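PDB 1FNN: CELL division control protein 6 from Pyrobaculum aerophilum, which binds ADP and magnesium, probably also ATP, through an AAA+ ATPase domain and is probably involved in regulating DNA replication. Local coordinates for residues 77-82 / 91-96; 85-90 / 142-147. One frame throughout, in Å; residues are numbered along the deposited sequence.

Contact 1 of 2, residues 77-82 / 91-96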
ATOM      1  N   VAL A  77     -23.097   2.438   2.826  1.00 31.88           N
ATOM      2  CA  VAL A  77     -22.915   3.872   2.739  1.00 33.63           C
ATOM      3  C   VAL A  77     -21.433   4.204   2.983  1.00 34.60           C
ATOM      4  O   VAL A  77     -20.926   4.142   4.107  1.00 34.88           O
ATOM      5  CB  VAL A  77     -23.851   4.602   3.722  1.00 29.46           C
ATOM      6  CG1 VAL A  77     -23.557   6.102   3.628  1.00 32.90           C
ATOM      7  CG2 VAL A  77     -25.344   4.373   3.353  1.00 32.92           C
ATOM      8  N   TYR A  78     -20.714   4.312   1.878  1.00 34.96           N
ATOM      9  CA  TYR A  78     -19.248   4.477   1.976  1.00 34.89           C
ATOM     10  C   TYR A  78     -18.890   5.949   2.050  1.00 39.36           C
ATOM     11  O   TYR A  78     -19.171   6.735   1.130  1.00 38.19           O
ATOM     12  CB  TYR A  78     -18.621   3.744   0.797  1.00 36.50           C
ATOM     13  CG  TYR A  78     -17.106   3.955   0.789  1.00 39.73           C
ATOM     14  CD1 TYR A  78     -16.274   3.124   1.528  1.00 34.93           C
ATOM     15  CD2 TYR A  78     -16.565   4.997   0.042  1.00 39.64           C
ATOM     16  CE1 TYR A  78     -14.908   3.318   1.522  1.00 35.65           C
ATOM     17  CE2 TYR A  78     -15.190   5.204   0.027  1.00 38.94           C
ATOM     18  CZ  TYR A  78     -14.377   4.353   0.774  1.00 38.51           C
ATOM     19  OH  TYR A  78     -13.034   4.547   0.768  1.00 36.90           O
ATOM     20  N   ILE A  79     -18.194   6.349   3.122  1.00 38.18           N
ATOM     21  CA  ILE A  79     -17.824   7.744   3.305  1.00 34.78           C
ATOM     22  C   ILE A  79     -16.296   7.878   3.244  1.00 41.84           C
ATOM     23  O   ILE A  79     -15.619   7.393   4.151  1.00 39.76           O
ATOM     24  CB  ILE A  79     -18.293   8.383   4.599  1.00 33.45           C
ATOM     25  CG1 ILE A  79     -19.801   8.341   4.853  1.00 38.10           C
ATOM     26  CG2 ILE A  79     -17.873   9.879   4.663  1.00 38.04           C
ATOM     27  CD1 ILE A  79     -20.607   8.914   3.681  1.00 38.67           C
ATOM     28  N   ASN A  80     -15.794   8.525   2.193  1.00 41.36           N
ATOM     29  CA  ASN A  80     -14.316   8.695   2.138  1.00 43.43           C
ATOM     30  C   ASN A  80     -13.972   9.937   2.936  1.00 41.97           C
ATOM     31  O   ASN A  80     -14.182  11.064   2.454  1.00 44.02           O
ATOM     32  CB  ASN A  80     -13.888   8.807   0.681  1.00 50.32           C
ATOM     33  CG  ASN A  80     -12.431   9.167   0.474  1.00 56.96           C
ATOM     34  OD1 ASN A  80     -11.698   9.450   1.423  1.00 55.03           O
ATOM     35  ND2 ASN A  80     -12.034   9.147  -0.794  1.00 58.06           N
ATOM     36  N   GLY A  81     -13.358   9.782   4.107  1.00 42.29           N
ATOM     37  CA  GLY A  81     -13.041  10.883   4.996  1.00 45.90           C
ATOM     38  C   GLY A  81     -11.992  11.838   4.418  1.00 47.70           C
ATOM     39  O   GLY A  81     -11.811  12.950   4.920  1.00 47.81           O
ATOM     40  N   PHE A  82     -11.301  11.444   3.350  1.00 45.56           N
ATOM     41  CA  PHE A  82     -10.387  12.377   2.698  1.00 51.62           C
ATOM     42  C   PHE A  82     -11.193  13.480   1.998  1.00 52.65           C
ATOM     43  O   PHE A  82     -10.661  14.572   1.825  1.00 52.50           O
ATOM     44  CB  PHE A  82      -9.485  11.704   1.667  1.00 52.28           C
ATOM     45  CG  PHE A  82      -8.574  12.679   0.967  1.00 66.45           C
ATOM     46  CD1 PHE A  82      -7.366  13.058   1.539  1.00 63.14           C
ATOM     47  CD2 PHE A  82      -8.926  13.211  -0.263  1.00 69.12           C
ATOM     48  CE1 PHE A  82      -6.535  13.954   0.882  1.00 70.07           C
ATOM     49  CE2 PHE A  82      -8.100  14.106  -0.921  1.00 73.13           C
ATOM     50  CZ  PHE A  82      -6.900  14.476  -0.344  1.00 70.35           C
ATOM     51  N   ILE A  91     -22.917  14.180   6.458  1.00 43.84           N
ATOM     52  CA  ILE A  91     -24.368  13.951   6.492  1.00 44.91           C
ATOM     53  C   ILE A  91     -24.985  14.143   5.125  1.00 46.57           C
ATOM     54  O   ILE A  91     -25.949  13.446   4.740  1.00 49.13           O
ATOM     55  CB  ILE A  91     -25.039  14.829   7.575  1.00 45.15           C
ATOM     56  CG1 ILE A  91     -26.385  14.226   7.984  1.00 45.90           C
ATOM     57  CG2 ILE A  91     -25.232  16.252   7.110  1.00 42.82           C
ATOM     58  CD1 ILE A  91     -26.242  12.995   8.858  1.00 48.38           C
ATOM     59  N   GLY A  92     -24.504  15.121   4.348  1.00 45.90           N
ATOM     60  CA  GLY A  92     -24.937  15.302   2.983  1.00 43.63           C
ATOM     61  C   GLY A  92     -24.670  14.076   2.110  1.00 45.72           C
ATOM     62  O   GLY A  92     -25.513  13.691   1.281  1.00 42.10           O
ATOM     63  N   GLU A  93     -23.477  13.475   2.225  1.00 43.92           N
ATOM     64  CA  GLU A  93     -23.168  12.292   1.426  1.00 42.92           C
ATOM     65  C   GLU A  93     -23.974  11.084   1.895  1.00 42.06           C
ATOM     66  O   GLU A  93     -24.588  10.398   1.068  1.00 42.03           O
ATOM     67  CB  GLU A  93     -21.661  12.012   1.417  1.00 45.98           C
ATOM     68  CG  GLU A  93     -21.267  10.752   0.650  1.00 43.46           C
ATOM     69  CD  GLU A  93     -21.647  10.803  -0.820  1.00 54.19           C
ATOM     70  OE1 GLU A  93     -22.053  11.910  -1.257  1.00 44.55           O
ATOM     71  OE2 GLU A  93     -21.541   9.756  -1.517  1.00 44.79           O
ATOM     72  N   ILE A  94     -24.244  10.960   3.199  1.00 40.39           N
ATOM     73  CA  ILE A  94     -25.092   9.884   3.710  1.00 38.04           C
ATOM     74  C   ILE A  94     -26.508  10.040   3.181  1.00 40.41           C
ATOM     75  O   ILE A  94     -27.180   9.114   2.736  1.00 36.38           O
ATOM     76  CB  ILE A  94     -25.149   9.936   5.259  1.00 41.83           C
ATOM     77  CG1 ILE A  94     -23.809   9.460   5.815  1.00 44.28           C
ATOM     78  CG2 ILE A  94     -26.265   9.073   5.851  1.00 36.23           C
ATOM     79  CD1 ILE A  94     -23.607   9.660   7.305  1.00 46.76           C
ATOM     80  N   ALA A  95     -26.989  11.298   3.235  1.00 40.21           N
ATOM     81  CA  ALA A  95     -28.332  11.615   2.746  1.00 39.42           C
ATOM     82  C   ALA A  95     -28.502  11.330   1.266  1.00 43.57           C
ATOM     83  O   ALA A  95     -29.513  10.816   0.739  1.00 44.54           O
ATOM     84  CB  ALA A  95     -28.556  13.110   3.038  1.00 38.96           C
ATOM     85  N   ARG A  96     -27.476  11.702   0.495  1.00 41.74           N
ATOM     86  CA  ARG A  96     -27.494  11.386  -0.931  1.00 43.35           C
ATOM     87  C   ARG A  96     -27.472   9.885  -1.158  1.00 43.72           C
ATOM     88  O   ARG A  96     -28.229   9.337  -1.972  1.00 40.14           O
ATOM     89  CB  ARG A  96     -26.287  12.054  -1.580  1.00 46.62           C
ATOM     90  CG  ARG A  96     -26.297  12.040  -3.097  1.00 61.67           C
ATOM     91  CD  ARG A  96     -24.933  12.409  -3.659  1.00 70.38           C
ATOM     92  NE  ARG A  96     -24.212  11.282  -4.215  1.00 80.91           N
ATOM     93  CZ  ARG A  96     -23.903  10.107  -3.714  1.00 85.16           C
ATOM     94  NH1 ARG A  96     -24.239   9.722  -2.488  1.00 92.14           N
ATOM     95  NH2 ARG A  96     -23.221   9.222  -4.433  1.00 90.98           N
TER
HETATM   96  O   HOH W   1     -21.128   7.138  -0.699  1.00 52.94           O

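Contact 2 of 2, residues 85-90 / 142-147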
ATOM      1  N   ARG A  85     -15.252  15.710   5.257  1.00 49.74           N
ATOM      2  CA  ARG A  85     -14.584  15.809   6.554  1.00 54.05           C
ATOM      3  C   ARG A  85     -15.380  16.413   7.686  1.00 56.39           C
ATOM      4  O   ARG A  85     -15.224  15.973   8.837  1.00 58.71           O
ATOM      5  CB  ARG A  85     -13.290  16.631   6.402  1.00 56.29           C
ATOM      6  CG  ARG A  85     -12.279  15.907   5.530  1.00 62.32           C
ATOM      7  CD  ARG A  85     -10.958  16.656   5.411  1.00 65.36           C
ATOM      8  NE  ARG A  85     -10.103  16.009   4.429  1.00 68.44           N
ATOM      9  CZ  ARG A  85      -8.827  16.286   4.197  1.00 74.43           C
ATOM     10  NH1 ARG A  85      -8.207  17.232   4.890  1.00 73.92           N
ATOM     11  NH2 ARG A  85      -8.166  15.612   3.265  1.00 69.43           N
ATOM     12  N   ASN A  86     -16.235  17.375   7.365  1.00 55.53           N
ATOM     13  CA  ASN A  86     -17.017  17.997   8.439  1.00 56.45           C
ATOM     14  C   ASN A  86     -18.404  17.375   8.419  1.00 55.24           C
ATOM     15  O   ASN A  86     -18.689  16.633   7.483  1.00 51.02           O
ATOM     16  CB  ASN A  86     -17.075  19.516   8.249  1.00 63.02           C
ATOM     17  CG  ASN A  86     -17.577  19.841   6.848  1.00 65.44           C
ATOM     18  OD1 ASN A  86     -18.743  19.574   6.549  1.00 66.82           O
ATOM     19  ND2 ASN A  86     -16.695  20.400   6.038  1.00 59.64           N
ATOM     20  N   PHE A  87     -19.164  17.598   9.476  1.00 54.32           N
ATOM     21  CA  PHE A  87     -20.481  17.078   9.682  1.00 55.26           C
ATOM     22  C   PHE A  87     -21.404  17.302   8.481  1.00 56.66           C
ATOM     23  O   PHE A  87     -22.140  16.396   8.093  1.00 55.42           O
ATOM     24  CB  PHE A  87     -21.167  17.699  10.934  1.00 52.69           C
ATOM     25  CG  PHE A  87     -22.471  16.963  11.168  1.00 53.04           C
ATOM     26  CD1 PHE A  87     -22.452  15.708  11.763  1.00 53.55           C
ATOM     27  CD2 PHE A  87     -23.689  17.500  10.799  1.00 56.01           C
ATOM     28  CE1 PHE A  87     -23.618  15.014  11.982  1.00 47.71           C
ATOM     29  CE2 PHE A  87     -24.859  16.798  11.019  1.00 51.99           C
ATOM     30  CZ  PHE A  87     -24.832  15.560  11.609  1.00 51.27           C
ATOM     31  N   THR A  88     -21.443  18.530   7.974  1.00 54.99           N
ATOM     32  CA  THR A  88     -22.310  18.885   6.867  1.00 55.55           C
ATOM     33  C   THR A  88     -21.968  18.106   5.606  1.00 50.71           C
ATOM     34  O   THR A  88     -22.877  17.686   4.891  1.00 50.14           O
ATOM     35  CB  THR A  88     -22.235  20.407   6.583  1.00 58.60           C
ATOM     36  OG1 THR A  88     -22.732  21.072   7.757  1.00 57.66           O
ATOM     37  CG2 THR A  88     -23.094  20.805   5.400  1.00 57.71           C
ATOM     38  N   ALA A  89     -20.686  17.994   5.275  1.00 48.87           N
ATOM     39  CA  ALA A  89     -20.273  17.228   4.107  1.00 46.74           C
ATOM     40  C   ALA A  89     -20.648  15.753   4.271  1.00 44.68           C
ATOM     41  O   ALA A  89     -21.077  15.134   3.305  1.00 45.02           O
ATOM     42  CB  ALA A  89     -18.772  17.375   3.869  1.00 46.98           C
ATOM     43  N   ILE A  90     -20.387  15.156   5.419  1.00 44.04           N
ATOM     44  CA  ILE A  90     -20.661  13.731   5.645  1.00 44.43           C
ATOM     45  C   ILE A  90     -22.146  13.406   5.676  1.00 45.16           C
ATOM     46  O   ILE A  90     -22.631  12.499   4.989  1.00 43.31           O
ATOM     47  CB  ILE A  90     -20.021  13.271   6.969  1.00 42.18           C
ATOM     48  CG1 ILE A  90     -18.498  13.337   6.858  1.00 40.00           C
ATOM     49  CG2 ILE A  90     -20.460  11.840   7.301  1.00 39.73           C
ATOM     50  CD1 ILE A  90     -17.801  13.420   8.210  1.00 46.42           C
ATOM     51  N   LEU A 142     -16.426  12.006  14.633  1.00 50.14           N
ATOM     52  CA  LEU A 142     -16.296  10.557  14.790  1.00 51.77           C
ATOM     53  C   LEU A 142     -17.152  10.061  15.947  1.00 50.46           C
ATOM     54  O   LEU A 142     -17.867   9.068  15.794  1.00 47.87           O
ATOM     55  CB  LEU A 142     -14.834  10.168  14.973  1.00 58.56           C
ATOM     56  CG  LEU A 142     -14.204   9.071  14.132  1.00 59.99           C
ATOM     57  CD1 LEU A 142     -12.983   8.482  14.826  1.00 58.20           C
ATOM     58  CD2 LEU A 142     -15.157   7.942  13.775  1.00 62.10           C
ATOM     59  N   SER A 143     -17.081  10.721  17.121  1.00 50.00           N
ATOM     60  CA  SER A 143     -17.937  10.327  18.237  1.00 50.48           C
ATOM     61  C   SER A 143     -19.419  10.411  17.931  1.00 47.48           C
ATOM     62  O   SER A 143     -20.212   9.554  18.347  1.00 49.29           O
ATOM     63  CB  SER A 143     -17.626  11.187  19.487  1.00 55.82           C
ATOM     64  OG  SER A 143     -16.219  11.012  19.694  1.00 68.31           O
ATOM     65  N   THR A 144     -19.863  11.519  17.336  1.00 46.41           N
ATOM     66  CA  THR A 144     -21.277  11.578  16.933  1.00 48.86           C
ATOM     67  C   THR A 144     -21.670  10.299  16.201  1.00 46.13           C
ATOM     68  O   THR A 144     -22.646   9.671  16.614  1.00 47.76           O
ATOM     69  CB  THR A 144     -21.539  12.798  16.049  1.00 50.75           C
ATOM     70  OG1 THR A 144     -21.287  13.950  16.866  1.00 55.78           O
ATOM     71  CG2 THR A 144     -22.978  12.819  15.544  1.00 52.07           C
ATOM     72  N   PHE A 145     -20.946   9.895  15.152  1.00 44.42           N
ATOM     73  CA  PHE A 145     -21.390   8.705  14.405  1.00 44.61           C
ATOM     74  C   PHE A 145     -21.222   7.426  15.169  1.00 43.16           C
ATOM     75  O   PHE A 145     -22.122   6.568  15.178  1.00 46.03           O
ATOM     76  CB  PHE A 145     -20.688   8.654  13.029  1.00 42.16           C
ATOM     77  CG  PHE A 145     -21.261   9.764  12.171  1.00 41.73           C
ATOM     78  CD1 PHE A 145     -20.571  10.919  11.935  1.00 52.27           C
ATOM     79  CD2 PHE A 145     -22.522   9.607  11.611  1.00 50.15           C
ATOM     80  CE1 PHE A 145     -21.097  11.926  11.157  1.00 49.85           C
ATOM     81  CE2 PHE A 145     -23.056  10.611  10.830  1.00 38.89           C
ATOM     82  CZ  PHE A 145     -22.348  11.769  10.602  1.00 50.27           C
ATOM     83  N   ILE A 146     -20.147   7.317  15.952  1.00 42.02           N
ATOM     84  CA  ILE A 146     -19.973   6.159  16.815  1.00 42.81           C
ATOM     85  C   ILE A 146     -21.129   5.989  17.776  1.00 46.53           C
ATOM     86  O   ILE A 146     -21.568   4.850  17.963  1.00 48.52           O
ATOM     87  CB  ILE A 146     -18.650   6.256  17.633  1.00 42.51           C
ATOM     88  CG1 ILE A 146     -17.481   6.081  16.659  1.00 47.30           C
ATOM     89  CG2 ILE A 146     -18.628   5.200  18.728  1.00 47.85           C
ATOM     90  CD1 ILE A 146     -16.129   6.563  17.168  1.00 48.51           C
ATOM     91  N   ARG A 147     -21.633   7.065  18.363  1.00 48.97           N
ATOM     92  CA  ARG A 147     -22.695   6.982  19.357  1.00 52.55           C
ATOM     93  C   ARG A 147     -24.077   6.754  18.769  1.00 52.78           C
ATOM     94  O   ARG A 147     -24.875   6.033  19.381  1.00 51.39           O
ATOM     95  CB  ARG A 147     -22.727   8.264  20.214  1.00 60.61           C
ATOM     96  CG  ARG A 147     -21.554   8.304  21.184  1.00 72.56           C
ATOM     97  CD  ARG A 147     -21.313   9.676  21.810  1.00 79.00           C
ATOM     98  NE  ARG A 147     -20.916   9.470  23.188  1.00 93.19           N
ATOM     99  CZ  ARG A 147     -20.635  10.228  24.218  1.00 98.28           C
ATOM    100  NH1 ARG A 147     -20.667  11.554  24.186  1.00101.51           N
ATOM    101  NH2 ARG A 147     -20.300   9.626  25.360  1.00103.80           N
TER

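Contact 1 of 2, residues 77-82 / 91-96
Strand 77-80 and helix 91-96 run nearly antiparallel, their N-to-C directions at 152° and their axes 8.7 Å apart at closest, with Val-77 and Ile-79 facing Ile-94 and Glu-93. Three branched side chains make the apolar centre. Ile-94 CG1 rests against both strand side chains at once: Val-77 CG1 lies 4.0 Å from Ile-94 CG1, and Ile-79 CD1 reaches the same Ile-94 CG1 at 3.9 Å, each pair of side chains crossing at about a right angle. Ile-79 also slides alongside Glu-93, the two chains pointing in opposite directions, and its CD1 sits 3.6 Å from Glu-93 CG. The bend of Glu-93 at its second torsion (chi2 61°) lets the methylenes pack on the isoleucine while the carboxylate turns away to the polar margin. There a water donates to both Tyr-78 O (2.7 Å) and Glu-93 OE2 (2.8 Å), linking strand backbone to helix side chain. One turn on, Arg-96 NH1 stands 2.9 Å from Glu-93 OE2, a pairing of charges in which the carboxylate lies over the guanidinium face rather than in line with an N-H. The strand is the edge of the parallel AAA+ sheet, hydrogen-bonded through its backbone to strand 127-132. No direct hydrogen bond joins strand and helix: packing and the one water bridge join them, while the ion pair stays within the helix and may help hold the Glu-93 carboxylate at the water.

Contact 2 of 2, residues 85-90 / 142-147
The rings of Phe-87 and Phe-145 meet with their planes nearly parallel, at 20°, but slid so far apart that they barely overlap, the centroids 5.8 Å from each other. The touch is made by the CD1-CE1 side of Phe-87 against CE1 and CZ of Phe-145, closest at Phe-87 CE1 to Phe-145 CZ, 3.7 Å. Phe-87 reaches across because its CG is anti to the backbone N (chi1 -173°), which carries the ring out from the first turn of its helix toward helix 139-148. The same CE1 of Phe-87 lies 4.2 Å from the methyl CG2 of Thr-144, whose hydroxyl is instead hydrogen-bonded to Asp-140 O within its own helix. Ile-90, one turn on from Phe-87, adds its CG2 branch 3.8 Å from Phe-145 CZ, and that one ring corner thus touches both residues of the first helix. Replacing Phe-87 with an alanine would probably open a gap beside Phe-145 CZ and Thr-144 CG2, leaving Ile-90 as the remaining partner of the Phe-145 ring across this pair of segments. The helix start that presents Phe-87 is fixed by Asn-86 at the N-cap, whose OD1 accepts from Ala-89 N at 2.8 Å. Around this apolar junction of two helices, Phe-87 packs also on Phe-112 and Leu-113 of helix 109-122, while Phe-145 rests on Leu-129 and Leu-131 of strand 127-132.

How the contacts relate
Helix 87-97 serves both contacts, its first turn meeting helix 139-148 in contact 2 and its later turns meeting edge strand 75-80 in contact 1. Both are largely buried within the AAA+ domain and merge into one apolar layer, for Ile-94 CD1 lies 3.7 Å from Phe-145 CE2 and Ile-79 CG2 lies 4.1 Å from Ile-90 CG1. Their chemistry differs with position. Helix against sheet uses aliphatic branches and acquires a hydrated, charged margin, whereas helix against helix relies on two phenylalanine rings flanked by an isoleucine and a threonine methyl, without polar bonds between segments. They illustrate how one apolar side of a helix can serve a sheet and another helix at once, Ile-90 and Ile-94 touching both.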